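Local coordinates for protein putative phage endolysin (PDB 4EVX) that probably hydrolyses the beta-1,4 linkages between N-acetylmuramic acid and N-acetylglucosamine in peptidoglycan, as a lysozyme of glycosyl hydrolase family 24, at residues L69-L74 / F81-L86; I35-M40 / D53-F58. All blocks are in the same frame, centred on the assembly; numbering follows the deposited sequence. Where two conformers were deposited one is given.

Contact 1 (L69-L74 / F81-L86); sequences LLQNCL and FQRETL
With CG anti to the carbonyl carbon and a bend at chi3 (85°), the side chain of R83 leaves helix 80-94 and swings its guanidinium over to the last turn of helix 52-73. Q71 sends CG anti to its own backbone N and bends at chi2, so that its amide crosses the guanidinium obliquely, the two planes 35° apart. Q71 NE2 stands 3.0 Å from R83 NH1, but both are donors and no hydrogen bond joins them; this glutamine is poorly ordered, and its CB lies at the guanidinium edge, in plane. The polar link runs instead through a water in the guanidinium plane, which accepts from R83 NH2 at 2.5 Å and lies 2.7 Å from L74 O, to which it can donate. R83 NE forms a salt bridge with D67, one turn before Q71 on helix 52-73, so the arginine is fixed at several points of its flat group.

Alongside this polar edge the contact is apolar. L70, CG anti to the backbone N, lays CD2 against the backbone of R83, 4.0 Å from R83 O, and reaches L86 CB at 4.3 Å. L74 and L86 meet tip to tip, L74 CD2 lying 3.9 Å from L86 CD1. Another subunit adds its L89 to L86, while C73 is disulfide-bonded to C66 of a third subunit. Leucines inside and an arginine at their edge pack two consecutive helices of the chain, 52-73 and 80-94, joined by a short loop, the axes of 69-73 and 81-86 at 115°, within the helical part of this phage-lysozyme chain.

Contact 2 (I35-M40 / D53-F58); sequences IGYGHM and DQAEAF
A beta hairpin lies against a helix here: strands 34-35 and 39-40 are joined by the turn at G36-G38, and the first turns of helix 52-73 pack across it, within a chain of the phage lysozyme family. I35 and H39 close the hairpin with reciprocal backbone hydrogen bonds, I35 N to H39 O and H39 N to I35 O, and the H39 side chain leaves this strand toward the helix.

The dominant pair is an offset stack of H39 on F58. Their planes are 9° apart and the centroids 3.9 Å, although the side chains cross at about a right angle. H39 CD2 sits 3.5 Å above the centre of the phenyl ring, whereas F58 CD1 lies over the imidazole face displaced toward its rim, 3.4 Å from H39 NE2. F58 CB rests over the imidazole as a CH-pi contact. In H39, CG anti to the backbone N carries the ring over F58, and chi2 near 70° turns ND1 to D62, one turn farther along the helix; that hydrogen bond helps fix the ring's rotation, and a carboxylate so placed could favour a protonated imidazole. I35 CG2 also touches F58 CE2.

At the turn, A55 CB packs on G36 CA at 3.9 Å, a closeness that a glycine permits. Y37 turns the CD2-CE2 edge of its ring to the helix, CE2 4.0 Å from A55 CB, with A55 O near the ring plane. E56, bent at chi2, brings its carboxylate across at 85° to that ring, and OE1 also accepts a hydrogen bond from NZ of the dimethylated lysine at position 16. Two waters complete the joint: one accepts from Y37 N and donates to A55 O, and the other accepts from Y37 OH at 2.9 Å and donates to E56 OE1.

Overall arrangement
Both contacts use helix 52-73, contact 2 near its start and contact 1 at its end, so the two lie on opposite sides of the chain's centre, with centres about 21 Å apart and nearest atoms about 12 Å apart. Contact 1 joins helix to helix and is largely buried, with residues of two other subunits packing on it; contact 2 joins a hairpin to the helix and is only partly buried. Their chemistry differs accordingly: leucine packing edged by an arginine in contact 1, aromatic stacking and a glycine-alanine fit in contact 2. In each, no direct hydrogen bond crosses between the segments, and water carries the polar link.

Contact 1 (L69-L74 / F81-L86)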
ATOM      1  N   LEU A  69      13.613  -0.210  -9.519  1.00 23.80           N
ATOM      2  CA  LEU A  69      13.627   0.957  -8.657  1.00 22.14           C
ATOM      3  C   LEU A  69      13.042   0.634  -7.299  1.00 24.84           C
ATOM      4  O   LEU A  69      13.440   1.268  -6.309  1.00 24.44           O
ATOM      5  CB  LEU A  69      12.866   2.098  -9.351  1.00 23.40           C
ATOM      6  CG  LEU A  69      13.512   2.612 -10.638  1.00 25.18           C
ATOM      7  CD1 LEU A  69      12.674   3.731 -11.270  1.00 27.52           C
ATOM      8  CD2 LEU A  69      14.953   3.129 -10.388  1.00 27.95           C
ATOM      9  N   LEU A  70      12.178  -0.367  -7.200  1.00 24.36           N
ATOM     10  CA  LEU A  70      11.619  -0.733  -5.877  1.00 26.52           C
ATOM     11  C   LEU A  70      12.685  -1.322  -5.056  1.00 33.00           C
ATOM     12  O   LEU A  70      12.859  -1.012  -3.856  1.00 28.62           O
ATOM     13  CB  LEU A  70      10.455  -1.734  -6.086  1.00 27.48           C
ATOM     14  CG  LEU A  70       9.674  -2.190  -4.917  1.00 35.90           C
ATOM     15  CD1 LEU A  70       8.901  -1.052  -4.319  1.00 39.33           C
ATOM     16  CD2 LEU A  70       8.690  -3.205  -5.364  1.00 35.04           C
ATOM     17  N   GLN A  71      13.478  -2.165  -5.706  1.00 35.67           N
ATOM     18  CA  GLN A  71      14.599  -2.847  -5.075  1.00 37.73           C
ATOM     19  C   GLN A  71      15.449  -1.872  -4.431  1.00 43.80           C
ATOM     20  O   GLN A  71      15.917  -2.058  -3.307  1.00 43.54           O
ATOM     21  CB  GLN A  71      15.474  -3.635  -6.138  1.00 41.20           C
ATOM     22  CG  GLN A  71      16.583  -4.530  -5.517  1.00 76.97           C
ATOM     23  CD  GLN A  71      16.304  -6.021  -5.523  1.00 96.26           C
ATOM     24  OE1 GLN A  71      16.341  -6.681  -4.468  1.00 89.19           O
ATOM     25  NE2 GLN A  71      16.059  -6.595  -6.714  1.00 78.13           N
ATOM     26  N   ASN A  72      15.657  -0.765  -5.101  1.00 42.38           N
ATOM     27  CA  ASN A  72      16.529   0.208  -4.498  1.00 38.59           C
ATOM     28  C   ASN A  72      15.917   1.020  -3.374  1.00 41.57           C
ATOM     29  O   ASN A  72      16.729   1.504  -2.623  1.00 36.38           O
ATOM     30  CB  ASN A  72      17.153   1.112  -5.565  1.00 41.55           C
ATOM     31  CG  ASN A  72      18.551   1.667  -5.157  1.00 37.63           C
ATOM     32  OD1 ASN A  72      19.323   1.099  -4.382  1.00 38.81           O
ATOM     33  ND2 ASN A  72      18.785   2.883  -5.435  1.00 34.37           N
ATOM     34  N   CYS A  73      14.541   1.201  -3.244  1.00 35.06           N
ATOM     35  CA  CYS A  73      13.724   1.825  -2.138  1.00 32.55           C
ATOM     36  C   CYS A  73      13.518   0.861  -0.929  1.00 39.54           C
ATOM     37  O   CYS A  73      13.391   1.302   0.245  1.00 39.54           O
ATOM     38  CB  CYS A  73      12.351   2.268  -2.720  1.00 28.34           C
ATOM     39  SG  CYS A  73      11.003   2.649  -1.511  1.00 32.64           S
ATOM     40  N   LEU A  74      13.406  -0.454  -1.217  1.00 32.59           N
ATOM     41  CA  LEU A  74      13.138  -1.510  -0.231  1.00 31.54           C
ATOM     42  C   LEU A  74      14.265  -2.545  -0.380  1.00 34.69           C
ATOM     43  O   LEU A  74      14.076  -3.690  -0.811  1.00 32.03           O
ATOM     44  CB  LEU A  74      11.784  -2.129  -0.405  1.00 30.32           C
ATOM     45  CG  LEU A  74      10.572  -1.166  -0.305  1.00 35.11           C
ATOM     46  CD1 LEU A  74      10.188  -0.676  -1.644  1.00 39.29           C
ATOM     47  CD2 LEU A  74       9.365  -1.839   0.205  1.00 33.74           C
ATOM     48  N   PHE A  81       6.237 -12.036  -3.528  1.00 23.28           N
ATOM     49  CA  PHE A  81       4.806 -11.743  -3.477  1.00 22.36           C
ATOM     50  C   PHE A  81       4.571 -10.291  -3.104  1.00 22.46           C
ATOM     51  O   PHE A  81       3.762  -9.585  -3.746  1.00 23.57           O
ATOM     52  CB  PHE A  81       4.127 -12.688  -2.473  1.00 23.34           C
ATOM     53  CG  PHE A  81       2.611 -12.639  -2.318  1.00 23.44           C
ATOM     54  CD1 PHE A  81       1.788 -12.118  -3.324  1.00 24.87           C
ATOM     55  CD2 PHE A  81       1.998 -13.257  -1.247  1.00 25.14           C
ATOM     56  CE1 PHE A  81       0.402 -12.082  -3.157  1.00 24.91           C
ATOM     57  CE2 PHE A  81       0.621 -13.275  -1.117  1.00 27.33           C
ATOM     58  CZ  PHE A  81      -0.174 -12.698  -2.084  1.00 24.55           C
ATOM     59  N   GLN A  82       5.242  -9.862  -2.052  1.00 25.00           N
ATOM     60  CA  GLN A  82       5.118  -8.458  -1.623  1.00 24.01           C
ATOM     61  C   GLN A  82       5.678  -7.500  -2.706  1.00 24.08           C
ATOM     62  O   GLN A  82       5.078  -6.452  -2.923  1.00 24.21           O
ATOM     63  CB  GLN A  82       5.824  -8.245  -0.324  1.00 25.04           C
ATOM     64  CG  GLN A  82       5.144  -8.931   0.884  1.00 31.28           C
ATOM     65  CD  GLN A  82       5.944  -8.861   2.154  1.00 39.94           C
ATOM     66  OE1 GLN A  82       7.045  -8.295   2.223  1.00 41.57           O
ATOM     67  NE2 GLN A  82       5.538  -9.623   3.139  1.00 40.40           N
ATOM     68  N   ARG A  83       6.769  -7.836  -3.429  1.00 21.54           N
ATOM     69  CA  ARG A  83       7.220  -7.002  -4.531  1.00 21.46           C
ATOM     70  C   ARG A  83       6.127  -6.890  -5.613  1.00 23.93           C
ATOM     71  O   ARG A  83       5.786  -5.806  -6.087  1.00 25.28           O
ATOM     72  CB  ARG A  83       8.510  -7.567  -5.162  1.00 24.95           C
ATOM     73  CG  ARG A  83       9.709  -7.576  -4.219  1.00 36.47           C
ATOM     74  CD  ARG A  83      10.850  -8.364  -4.870  1.00 39.60           C
ATOM     75  NE  ARG A  83      11.617  -7.517  -5.763  1.00 41.16           N
ATOM     76  CZ  ARG A  83      12.541  -6.655  -5.360  1.00 67.67           C
ATOM     77  NH1 ARG A  83      13.175  -5.905  -6.236  1.00 52.40           N
ATOM     78  NH2 ARG A  83      12.832  -6.528  -4.067  1.00 64.26           N
ATOM     79  N   GLU A  84       5.540  -8.019  -6.002  1.00 20.68           N
ATOM     80  CA  GLU A  84       4.529  -8.013  -7.046  1.00 19.40           C
ATOM     81  C   GLU A  84       3.278  -7.244  -6.586  1.00 21.78           C
ATOM     82  O   GLU A  84       2.663  -6.515  -7.413  1.00 21.82           O
ATOM     83  CB  GLU A  84       4.189  -9.416  -7.514  1.00 20.04           C
ATOM     84  CG  GLU A  84       5.298 -10.017  -8.324  1.00 21.89           C
ATOM     85  CD  GLU A  84       4.968 -11.221  -9.178  1.00 25.57           C
ATOM     86  OE1 GLU A  84       3.830 -11.733  -9.089  1.00 24.60           O
ATOM     87  OE2 GLU A  84       5.868 -11.645  -9.954  1.00 24.30           O
ATOM     88  N   THR A  85       2.856  -7.417  -5.352  1.00 19.92           N
ATOM     89  CA  THR A  85       1.664  -6.686  -4.907  1.00 20.11           C
ATOM     90  C   THR A  85       1.899  -5.185  -4.827  1.00 22.08           C
ATOM     91  O   THR A  85       1.008  -4.384  -5.186  1.00 22.12           O
ATOM     92  CB  THR A  85       1.135  -7.190  -3.587  1.00 21.42           C
ATOM     93  OG1 THR A  85       2.051  -7.003  -2.517  1.00 24.80           O
ATOM     94  CG2 THR A  85       0.613  -8.641  -3.681  1.00 25.62           C
ATOM     95  N   LEU A  86       3.070  -4.793  -4.427  1.00 20.78           N
ATOM     96  CA  LEU A  86       3.414  -3.367  -4.386  1.00 20.99           C
ATOM     97  C   LEU A  86       3.446  -2.799  -5.795  1.00 24.48           C
ATOM     98  O   LEU A  86       2.898  -1.731  -6.051  1.00 23.01           O
ATOM     99  CB  LEU A  86       4.737  -3.078  -3.693  1.00 21.84           C
ATOM    100  CG  LEU A  86       4.738  -3.127  -2.191  1.00 29.68           C
ATOM    101  CD1 LEU A  86       6.148  -3.126  -1.690  1.00 32.17           C
ATOM    102  CD2 LEU A  86       3.986  -1.905  -1.626  1.00 29.95           C
TER
HETATM  103  O   HOH W   1      14.650  -5.597  -2.590  1.00 41.47           O

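Contact 2 (I35-M40 / D53-F58)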
ATOM      1  N   ILE A  35      -0.212   4.752 -24.479  1.00 31.72           N
ATOM      2  CA  ILE A  35      -0.565   3.678 -25.406  1.00 30.92           C
ATOM      3  C   ILE A  35      -0.433   2.321 -24.732  1.00 33.41           C
ATOM      4  O   ILE A  35       0.220   2.205 -23.687  1.00 31.87           O
ATOM      5  CB  ILE A  35       0.357   3.771 -26.646  1.00 33.01           C
ATOM      6  CG1 ILE A  35      -0.307   3.103 -27.898  1.00 34.49           C
ATOM      7  CG2 ILE A  35       1.718   3.201 -26.315  1.00 32.45           C
ATOM      8  CD1 ILE A  35       0.391   3.355 -29.229  1.00 34.35           C
ATOM      9  N   GLY A  36      -1.016   1.299 -25.340  1.00 29.71           N
ATOM     10  CA  GLY A  36      -0.901  -0.060 -24.843  1.00 29.85           C
ATOM     11  C   GLY A  36      -1.646  -0.251 -23.539  1.00 32.57           C
ATOM     12  O   GLY A  36      -2.824   0.132 -23.405  1.00 34.11           O
ATOM     13  N   TYR A  37      -0.959  -0.849 -22.555  1.00 29.78           N
ATOM     14  CA  TYR A  37      -1.534  -1.047 -21.245  1.00 29.37           C
ATOM     15  C   TYR A  37      -1.092   0.106 -20.345  1.00 32.14           C
ATOM     16  O   TYR A  37      -0.369  -0.098 -19.379  1.00 32.70           O
ATOM     17  CB  TYR A  37      -1.114  -2.422 -20.631  1.00 29.00           C
ATOM     18  CG  TYR A  37      -1.567  -3.625 -21.433  1.00 30.34           C
ATOM     19  CD1 TYR A  37      -2.851  -4.133 -21.298  1.00 32.90           C
ATOM     20  CD2 TYR A  37      -0.708  -4.260 -22.316  1.00 30.03           C
ATOM     21  CE1 TYR A  37      -3.260  -5.256 -22.006  1.00 34.66           C
ATOM     22  CE2 TYR A  37      -1.102  -5.391 -23.026  1.00 32.00           C
ATOM     23  CZ  TYR A  37      -2.379  -5.895 -22.864  1.00 38.01           C
ATOM     24  OH  TYR A  37      -2.837  -6.948 -23.630  1.00 39.92           O
ATOM     25  N   GLY A  38      -1.506   1.309 -20.693  1.00 30.69           N
ATOM     26  CA  GLY A  38      -1.191   2.464 -19.880  1.00 33.96           C
ATOM     27  C   GLY A  38       0.261   2.869 -19.938  1.00 34.70           C
ATOM     28  O   GLY A  38       0.776   3.446 -18.997  1.00 35.55           O
ATOM     29  N   HIS A  39       0.957   2.506 -21.012  1.00 29.83           N
ATOM     30  CA  HIS A  39       2.365   2.901 -21.171  1.00 26.98           C
ATOM     31  C   HIS A  39       2.553   4.382 -21.553  1.00 32.08           C
ATOM     32  O   HIS A  39       2.041   4.812 -22.594  1.00 30.39           O
ATOM     33  CB  HIS A  39       3.060   2.072 -22.242  1.00 25.77           C
ATOM     34  CG  HIS A  39       4.515   2.439 -22.447  1.00 27.60           C
ATOM     35  ND1 HIS A  39       5.504   2.150 -21.463  1.00 27.93           N
ATOM     36  CD2 HIS A  39       5.103   3.090 -23.473  1.00 29.12           C
ATOM     37  CE1 HIS A  39       6.645   2.608 -21.972  1.00 29.68           C
ATOM     38  NE2 HIS A  39       6.464   3.184 -23.161  1.00 29.99           N
HETATM   39  N   MSE A  40       3.284   5.160 -20.743  0.55 29.90           N
HETATM   40  CA  MSE A  40       3.503   6.549 -21.133  0.55 29.03           C
HETATM   41  C   MSE A  40       4.655   6.628 -22.151  0.55 31.55           C
HETATM   42  O   MSE A  40       5.758   6.204 -21.884  0.55 30.12           O
HETATM   43  CB  MSE A  40       3.768   7.432 -19.923  0.55 31.04           C
HETATM   44  CG  MSE A  40       3.496   8.883 -20.255  0.55 38.34           C
HETATM   45 SE   MSE A  40       4.198  10.005 -18.930  0.55 45.36          SE
HETATM   46  CE  MSE A  40       3.093   9.536 -17.539  0.55 41.22           C
ATOM     47  N   ASP A  53       1.657  -7.402 -29.382  1.00 33.46           N
ATOM     48  CA  ASP A  53       2.980  -7.836 -28.878  1.00 31.74           C
ATOM     49  C   ASP A  53       3.784  -6.647 -28.478  1.00 31.48           C
ATOM     50  O   ASP A  53       4.462  -6.746 -27.497  1.00 29.97           O
ATOM     51  CB  ASP A  53       3.788  -8.658 -29.929  1.00 37.45           C
ATOM     52  CG  ASP A  53       3.600 -10.170 -29.823  1.00 66.45           C
ATOM     53  OD1 ASP A  53       2.582 -10.619 -29.205  1.00 67.21           O
ATOM     54  OD2 ASP A  53       4.481 -10.904 -30.308  1.00 82.81           O
ATOM     55  N   GLN A  54       3.730  -5.517 -29.233  1.00 28.68           N
ATOM     56  CA  GLN A  54       4.468  -4.314 -28.795  1.00 27.12           C
ATOM     57  C   GLN A  54       3.894  -3.805 -27.487  1.00 29.54           C
ATOM     58  O   GLN A  54       4.643  -3.417 -26.602  1.00 26.12           O
ATOM     59  CB  GLN A  54       4.401  -3.227 -29.879  1.00 26.66           C
ATOM     60  CG  GLN A  54       5.265  -3.653 -31.064  1.00 31.50           C
ATOM     61  CD  GLN A  54       4.922  -2.945 -32.335  1.00 31.71           C
ATOM     62  OE1 GLN A  54       3.969  -2.175 -32.406  1.00 32.74           O
ATOM     63  NE2 GLN A  54       5.683  -3.188 -33.373  1.00 33.65           N
ATOM     64  N   ALA A  55       2.556  -3.869 -27.305  1.00 27.07           N
ATOM     65  CA  ALA A  55       1.967  -3.426 -26.044  1.00 26.80           C
ATOM     66  C   ALA A  55       2.401  -4.324 -24.880  1.00 27.67           C
ATOM     67  O   ALA A  55       2.664  -3.858 -23.784  1.00 26.62           O
ATOM     68  CB  ALA A  55       0.472  -3.447 -26.134  1.00 28.95           C
ATOM     69  N   GLU A  56       2.483  -5.628 -25.138  1.00 27.21           N
ATOM     70  CA  GLU A  56       2.920  -6.565 -24.091  1.00 26.28           C
ATOM     71  C   GLU A  56       4.344  -6.246 -23.670  1.00 26.06           C
ATOM     72  O   GLU A  56       4.644  -6.203 -22.492  1.00 26.48           O
ATOM     73  CB  GLU A  56       2.879  -8.008 -24.579  1.00 28.78           C
ATOM     74  CG  GLU A  56       3.060  -9.061 -23.500  1.00 33.51           C
ATOM     75  CD  GLU A  56       1.826  -9.252 -22.629  1.00 53.02           C
ATOM     76  OE1 GLU A  56       0.729  -8.808 -23.035  1.00 44.33           O
ATOM     77  OE2 GLU A  56       1.952  -9.898 -21.566  1.00 52.63           O
ATOM     78  N   ALA A  57       5.251  -5.989 -24.626  1.00 26.52           N
ATOM     79  CA  ALA A  57       6.625  -5.649 -24.297  1.00 24.26           C
ATOM     80  C   ALA A  57       6.718  -4.365 -23.487  1.00 26.48           C
ATOM     81  O   ALA A  57       7.483  -4.278 -22.533  1.00 23.64           O
ATOM     82  CB  ALA A  57       7.447  -5.481 -25.556  1.00 26.21           C
ATOM     83  N   PHE A  58       5.925  -3.358 -23.819  1.00 23.93           N
ATOM     84  CA  PHE A  58       5.927  -2.139 -23.000  1.00 22.49           C
ATOM     85  C   PHE A  58       5.421  -2.381 -21.578  1.00 24.17           C
ATOM     86  O   PHE A  58       5.956  -1.775 -20.633  1.00 24.71           O
ATOM     87  CB  PHE A  58       5.060  -1.041 -23.624  1.00 24.06           C
ATOM     88  CG  PHE A  58       5.650  -0.284 -24.780  1.00 23.10           C
ATOM     89  CD1 PHE A  58       6.949   0.193 -24.724  1.00 24.69           C
ATOM     90  CD2 PHE A  58       4.843   0.144 -25.820  1.00 28.08           C
ATOM     91  CE1 PHE A  58       7.471   0.979 -25.759  1.00 25.18           C
ATOM     92  CE2 PHE A  58       5.331   0.995 -26.806  1.00 29.12           C
ATOM     93  CZ  PHE A  58       6.664   1.378 -26.782  1.00 26.98           C
TER
HETATM   94  O   HOH W   2       1.801  -1.359 -22.645  1.00 25.90           O
HETATM   95  O   HOH W   3      -0.940  -7.878 -25.624  1.00 46.54           O